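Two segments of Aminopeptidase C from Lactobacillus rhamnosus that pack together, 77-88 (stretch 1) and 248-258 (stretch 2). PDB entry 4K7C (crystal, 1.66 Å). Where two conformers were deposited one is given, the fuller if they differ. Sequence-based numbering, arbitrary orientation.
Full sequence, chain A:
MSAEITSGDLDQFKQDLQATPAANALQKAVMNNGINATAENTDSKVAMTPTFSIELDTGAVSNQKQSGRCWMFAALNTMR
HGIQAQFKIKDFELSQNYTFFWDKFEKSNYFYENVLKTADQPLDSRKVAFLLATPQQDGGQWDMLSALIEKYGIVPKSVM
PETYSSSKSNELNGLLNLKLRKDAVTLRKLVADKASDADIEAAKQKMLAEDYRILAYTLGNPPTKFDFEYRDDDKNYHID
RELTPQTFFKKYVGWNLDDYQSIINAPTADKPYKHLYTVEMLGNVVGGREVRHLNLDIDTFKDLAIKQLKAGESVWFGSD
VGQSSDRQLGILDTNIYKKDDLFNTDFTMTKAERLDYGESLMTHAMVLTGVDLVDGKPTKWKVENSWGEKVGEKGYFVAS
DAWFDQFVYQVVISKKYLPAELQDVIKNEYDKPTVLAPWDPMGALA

Stretch 1 77-88: NTMRHGIQAQFK
Stretch 2, residues 248-258: FFKKYVGWNLD

How do the two backbones meet? The first stretch continues a helix begun earlier in the chain; Lys 88 is the first residue to leave helical phi/psi, with phi 58°. A second helix, also begun earlier, carries 248-253 and takes a wider pi-type turn at 249-253, where Phe 249 O accepts from both Val 253 N (3.0 Å) and Gly 254 N (2.9 Å). Gly 254 has phi 80°, a positive value that favours glycine; an extended Trp 255 (-79/152) and a 3-10 segment beginning at Leu 257 and continuing past the stretch follow. The axes run at 58°, approaching to 10.0 Å, with Ile 83 CA 6.0 Å from Tyr 252 CA.

What fills the side near Trp 255? Selenomethionine Met 79 (m, t, t) lays CG over one face of the Trp 255 six-membered ring, 3.9 Å from its centroid, a CH-pi contact. Its long, flexible chain also brings SE to the edge of Phe 249 (t), 4.1 Å from CE1. Trp 255 (m, chi2 -2°) points toward the first helix; Thr 78 (p) places OG1 at the indole edge, 3.5 Å from CH2.

What packs at the crossing and beyond? Buried Ile 83 (m, t) points toward the second helix, setting CD1 3.7 Å from Val 253 CG2 and 4.2 Å from Tyr 252 CB, while its CG1 lies 3.3 Å from Tyr 252 O. One turn on, Phe 87 (m, chi2 -86°) and Tyr 252 (m, chi2 -88°) pair obliquely, centroids 4.6 Å apart and planes at 45°; Phe 87 CZ is 3.7 Å from Tyr 252 CD1.

Where does polarity enter? No direct hydrogen bond joins the stretches, whose contact buries 506 Å² in total. Instead, extended Gln 86 (t, t, chi3 -7°) offers OE1 to two donating waters: water 1 lies 2.8 Å from Gln 86 OE1 and 2.7 Å from Tyr 252 O, water 2 3.0 Å from both Gln 86 OE1 and Lys 251 O.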

# COMPACT_ATOMS: atom_id res chain seq x y z
N ASN A 77 -15.82 29.71 1.05
CA ASN A 77 -14.52 30.05 1.56
C ASN A 77 -14.45 31.54 1.89
O ASN A 77 -13.99 31.92 2.96
CB ASN A 77 -13.38 29.71 0.56
CG ASN A 77 -13.00 28.23 0.58
OD1 ASN A 77 -13.23 27.51 1.56
ND2 ASN A 77 -12.34 27.77 -0.54
N THR A 78 -14.93 32.37 1.01
CA THR A 78 -14.92 33.84 1.20
C THR A 78 -15.69 34.18 2.49
O THR A 78 -15.19 34.92 3.32
CB THR A 78 -15.41 34.70 0.03
OG1 THR A 78 -16.78 34.48 -0.31
CG2 THR A 78 -14.49 34.43 -1.24
N MSE A 79 -16.81 33.51 2.69
CA MSE A 79 -17.70 33.80 3.88
C MSE A 79 -17.07 33.29 5.14
O MSE A 79 -16.98 33.99 6.13
CB MSE A 79 -19.01 33.07 3.57
CG MSE A 79 -19.78 33.77 2.51
SE MSE A 79 -21.42 32.80 2.10
CE MSE A 79 -21.70 33.85 0.53
N ARG A 80 -16.53 32.06 5.10
CA ARG A 80 -15.98 31.44 6.32
C ARG A 80 -14.70 32.11 6.76
O ARG A 80 -14.39 32.06 7.95
CB ARG A 80 -15.74 29.94 6.15
CG ARG A 80 -14.43 29.58 5.44
CD ARG A 80 -14.57 28.15 4.94
NE ARG A 80 -13.38 27.67 4.22
CZ ARG A 80 -12.37 27.03 4.76
NH1 ARG A 80 -12.41 26.65 6.04
NH2 ARG A 80 -11.35 26.65 3.98
N HIS A 81 -13.94 32.70 5.84
CA HIS A 81 -12.74 33.46 6.33
C HIS A 81 -13.18 34.73 7.14
O HIS A 81 -12.54 35.11 8.11
CB HIS A 81 -11.75 33.78 5.21
CG HIS A 81 -11.24 32.57 4.47
ND1 HIS A 81 -10.90 31.39 5.11
CD2 HIS A 81 -11.03 32.36 3.16
CE1 HIS A 81 -10.50 30.51 4.20
NE2 HIS A 81 -10.61 31.06 3.01
N GLY A 82 -14.29 35.35 6.73
CA GLY A 82 -14.94 36.40 7.50
C GLY A 82 -15.32 35.95 8.90
O GLY A 82 -14.95 36.57 9.89
N ILE A 83 -15.96 34.77 8.97
CA ILE A 83 -16.37 34.22 10.26
C ILE A 83 -15.20 33.93 11.15
O ILE A 83 -15.19 34.24 12.40
CB ILE A 83 -17.21 32.94 10.06
CG1 ILE A 83 -18.50 33.29 9.35
CG2 ILE A 83 -17.49 32.24 11.38
CD1 ILE A 83 -19.34 32.07 8.96
N GLN A 84 -14.21 33.27 10.56
CA GLN A 84 -12.99 32.87 11.32
C GLN A 84 -12.32 34.11 11.95
O GLN A 84 -11.86 34.03 13.06
CB GLN A 84 -11.93 32.26 10.35
CG GLN A 84 -12.33 30.91 9.76
CD GLN A 84 -11.55 30.48 8.51
OE1 GLN A 84 -10.76 31.23 7.91
NE2 GLN A 84 -11.83 29.30 8.10
N ALA A 85 -12.20 35.19 11.21
CA ALA A 85 -11.56 36.37 11.70
C ALA A 85 -12.43 37.08 12.74
O ALA A 85 -11.99 37.27 13.88
CB ALA A 85 -11.16 37.30 10.55
N GLN A 86 -13.70 37.31 12.40
CA GLN A 86 -14.60 38.06 13.31
C GLN A 86 -14.87 37.31 14.62
O GLN A 86 -14.91 37.91 15.67
CB GLN A 86 -15.91 38.37 12.58
CG GLN A 86 -16.88 39.26 13.35
CD GLN A 86 -18.16 39.63 12.55
OE1 GLN A 86 -18.29 39.33 11.34
NE2 GLN A 86 -19.11 40.27 13.23
N PHE A 87 -15.12 35.99 14.57
CA PHE A 87 -15.55 35.20 15.74
C PHE A 87 -14.43 34.39 16.33
O PHE A 87 -14.58 33.67 17.32
CB PHE A 87 -16.79 34.33 15.37
CG PHE A 87 -18.00 35.13 15.08
CD1 PHE A 87 -18.83 35.53 16.13
CD2 PHE A 87 -18.24 35.62 13.80
CE1 PHE A 87 -19.93 36.29 15.90
CE2 PHE A 87 -19.37 36.44 13.55
CZ PHE A 87 -20.19 36.79 14.63
N LYS A 88 -13.26 34.47 15.71
CA LYS A 88 -12.07 33.76 16.20
C LYS A 88 -12.33 32.27 16.26
O LYS A 88 -12.18 31.58 17.30
CB LYS A 88 -11.50 34.35 17.53
CG LYS A 88 -11.19 35.84 17.49
CD LYS A 88 -11.03 36.40 18.91
CE LYS A 88 -9.92 37.45 19.00
NZ LYS A 88 -8.60 36.73 19.03
N PHE A 248 -28.48 32.32 11.25
CA PHE A 248 -27.04 32.02 11.27
C PHE A 248 -26.34 32.86 10.20
O PHE A 248 -25.36 33.55 10.48
CB PHE A 248 -26.82 30.51 11.03
CG PHE A 248 -25.38 30.15 11.03
CD1 PHE A 248 -24.70 29.97 12.23
CD2 PHE A 248 -24.65 30.19 9.83
CE1 PHE A 248 -23.32 29.74 12.23
CE2 PHE A 248 -23.28 29.96 9.87
CZ PHE A 248 -22.62 29.74 11.06
N PHE A 249 -26.83 32.84 8.97
CA PHE A 249 -26.23 33.68 7.97
C PHE A 249 -26.18 35.15 8.39
O PHE A 249 -25.13 35.81 8.29
CB PHE A 249 -26.88 33.55 6.61
CG PHE A 249 -26.21 34.42 5.54
CD1 PHE A 249 -25.05 34.00 4.91
CD2 PHE A 249 -26.72 35.70 5.24
CE1 PHE A 249 -24.40 34.85 4.03
CE2 PHE A 249 -26.12 36.51 4.28
CZ PHE A 249 -24.95 36.11 3.71
N LYS A 250 -27.33 35.68 8.80
CA LYS A 250 -27.42 37.10 9.17
C LYS A 250 -26.45 37.46 10.30
O LYS A 250 -25.82 38.48 10.26
CB LYS A 250 -28.89 37.47 9.49
CG LYS A 250 -29.83 37.37 8.27
CD LYS A 250 -31.30 37.76 8.60
CE LYS A 250 -31.95 38.47 7.41
NZ LYS A 250 -32.60 37.43 6.60
N LYS A 251 -26.28 36.59 11.30
CA LYS A 251 -25.45 36.89 12.47
C LYS A 251 -23.96 36.66 12.28
O LYS A 251 -23.16 37.54 12.65
CB LYS A 251 -25.95 36.12 13.69
CG LYS A 251 -25.12 36.29 14.94
CD LYS A 251 -25.81 35.75 16.17
CE LYS A 251 -24.89 35.74 17.40
NZ LYS A 251 -25.62 35.11 18.54
N TYR A 252 -23.60 35.56 11.62
CA TYR A 252 -22.20 35.15 11.52
C TYR A 252 -21.52 35.64 10.25
O TYR A 252 -20.31 35.88 10.28
CB TYR A 252 -22.06 33.60 11.78
CG TYR A 252 -22.31 33.24 13.15
CD1 TYR A 252 -21.26 33.25 14.11
CD2 TYR A 252 -23.61 32.89 13.59
CE1 TYR A 252 -21.53 32.93 15.45
CE2 TYR A 252 -23.88 32.56 14.94
CZ TYR A 252 -22.83 32.61 15.86
OH TYR A 252 -23.05 32.31 17.21
N VAL A 253 -22.30 35.89 9.20
CA VAL A 253 -21.73 36.44 7.98
C VAL A 253 -22.17 37.89 7.81
O VAL A 253 -21.33 38.78 7.71
CB VAL A 253 -22.11 35.57 6.74
CG1 VAL A 253 -21.38 36.08 5.48
CG2 VAL A 253 -21.62 34.13 6.93
N GLY A 254 -23.47 38.14 7.69
CA GLY A 254 -23.94 39.51 7.78
C GLY A 254 -23.80 40.36 6.52
O GLY A 254 -24.00 41.58 6.58
N TRP A 255 -23.54 39.73 5.36
CA TRP A 255 -23.43 40.44 4.10
C TRP A 255 -24.78 40.79 3.50
O TRP A 255 -25.76 40.15 3.79
CB TRP A 255 -22.66 39.57 3.09
CG TRP A 255 -21.33 39.21 3.47
CD1 TRP A 255 -20.66 39.57 4.57
CD2 TRP A 255 -20.43 38.37 2.71
NE1 TRP A 255 -19.39 39.04 4.56
CE2 TRP A 255 -19.24 38.28 3.43
CE3 TRP A 255 -20.54 37.71 1.50
CZ2 TRP A 255 -18.13 37.51 2.98
CZ3 TRP A 255 -19.43 36.95 1.05
CH2 TRP A 255 -18.25 36.89 1.79
N ASN A 256 -24.77 41.88 2.73
CA ASN A 256 -25.82 42.20 1.82
C ASN A 256 -25.28 41.77 0.49
O ASN A 256 -24.34 42.40 -0.07
CB ASN A 256 -26.14 43.69 1.85
CG ASN A 256 -27.18 44.05 0.85
OD1 ASN A 256 -27.70 43.22 0.09
ND2 ASN A 256 -27.50 45.32 0.81
N LEU A 257 -25.94 40.73 -0.02
CA LEU A 257 -25.52 40.03 -1.22
C LEU A 257 -25.69 40.91 -2.45
O LEU A 257 -24.99 40.71 -3.45
CB LEU A 257 -26.19 38.67 -1.35
CG LEU A 257 -25.65 37.68 -0.29
CD1 LEU A 257 -26.51 36.44 -0.29
CD2 LEU A 257 -24.17 37.33 -0.40
N ASP A 258 -26.48 41.97 -2.33
CA ASP A 258 -26.46 42.97 -3.36
C ASP A 258 -25.18 43.75 -3.58
O ASP A 258 -25.09 44.45 -4.61
CB ASP A 258 -27.57 44.05 -3.10
CG ASP A 258 -28.89 43.66 -3.64
OD1 ASP A 258 -28.97 43.07 -4.75
OD2 ASP A 258 -29.91 43.99 -2.95
O HOH W 1 -18.07 37.23 9.48
O HOH W 2 -21.29 39.47 11.28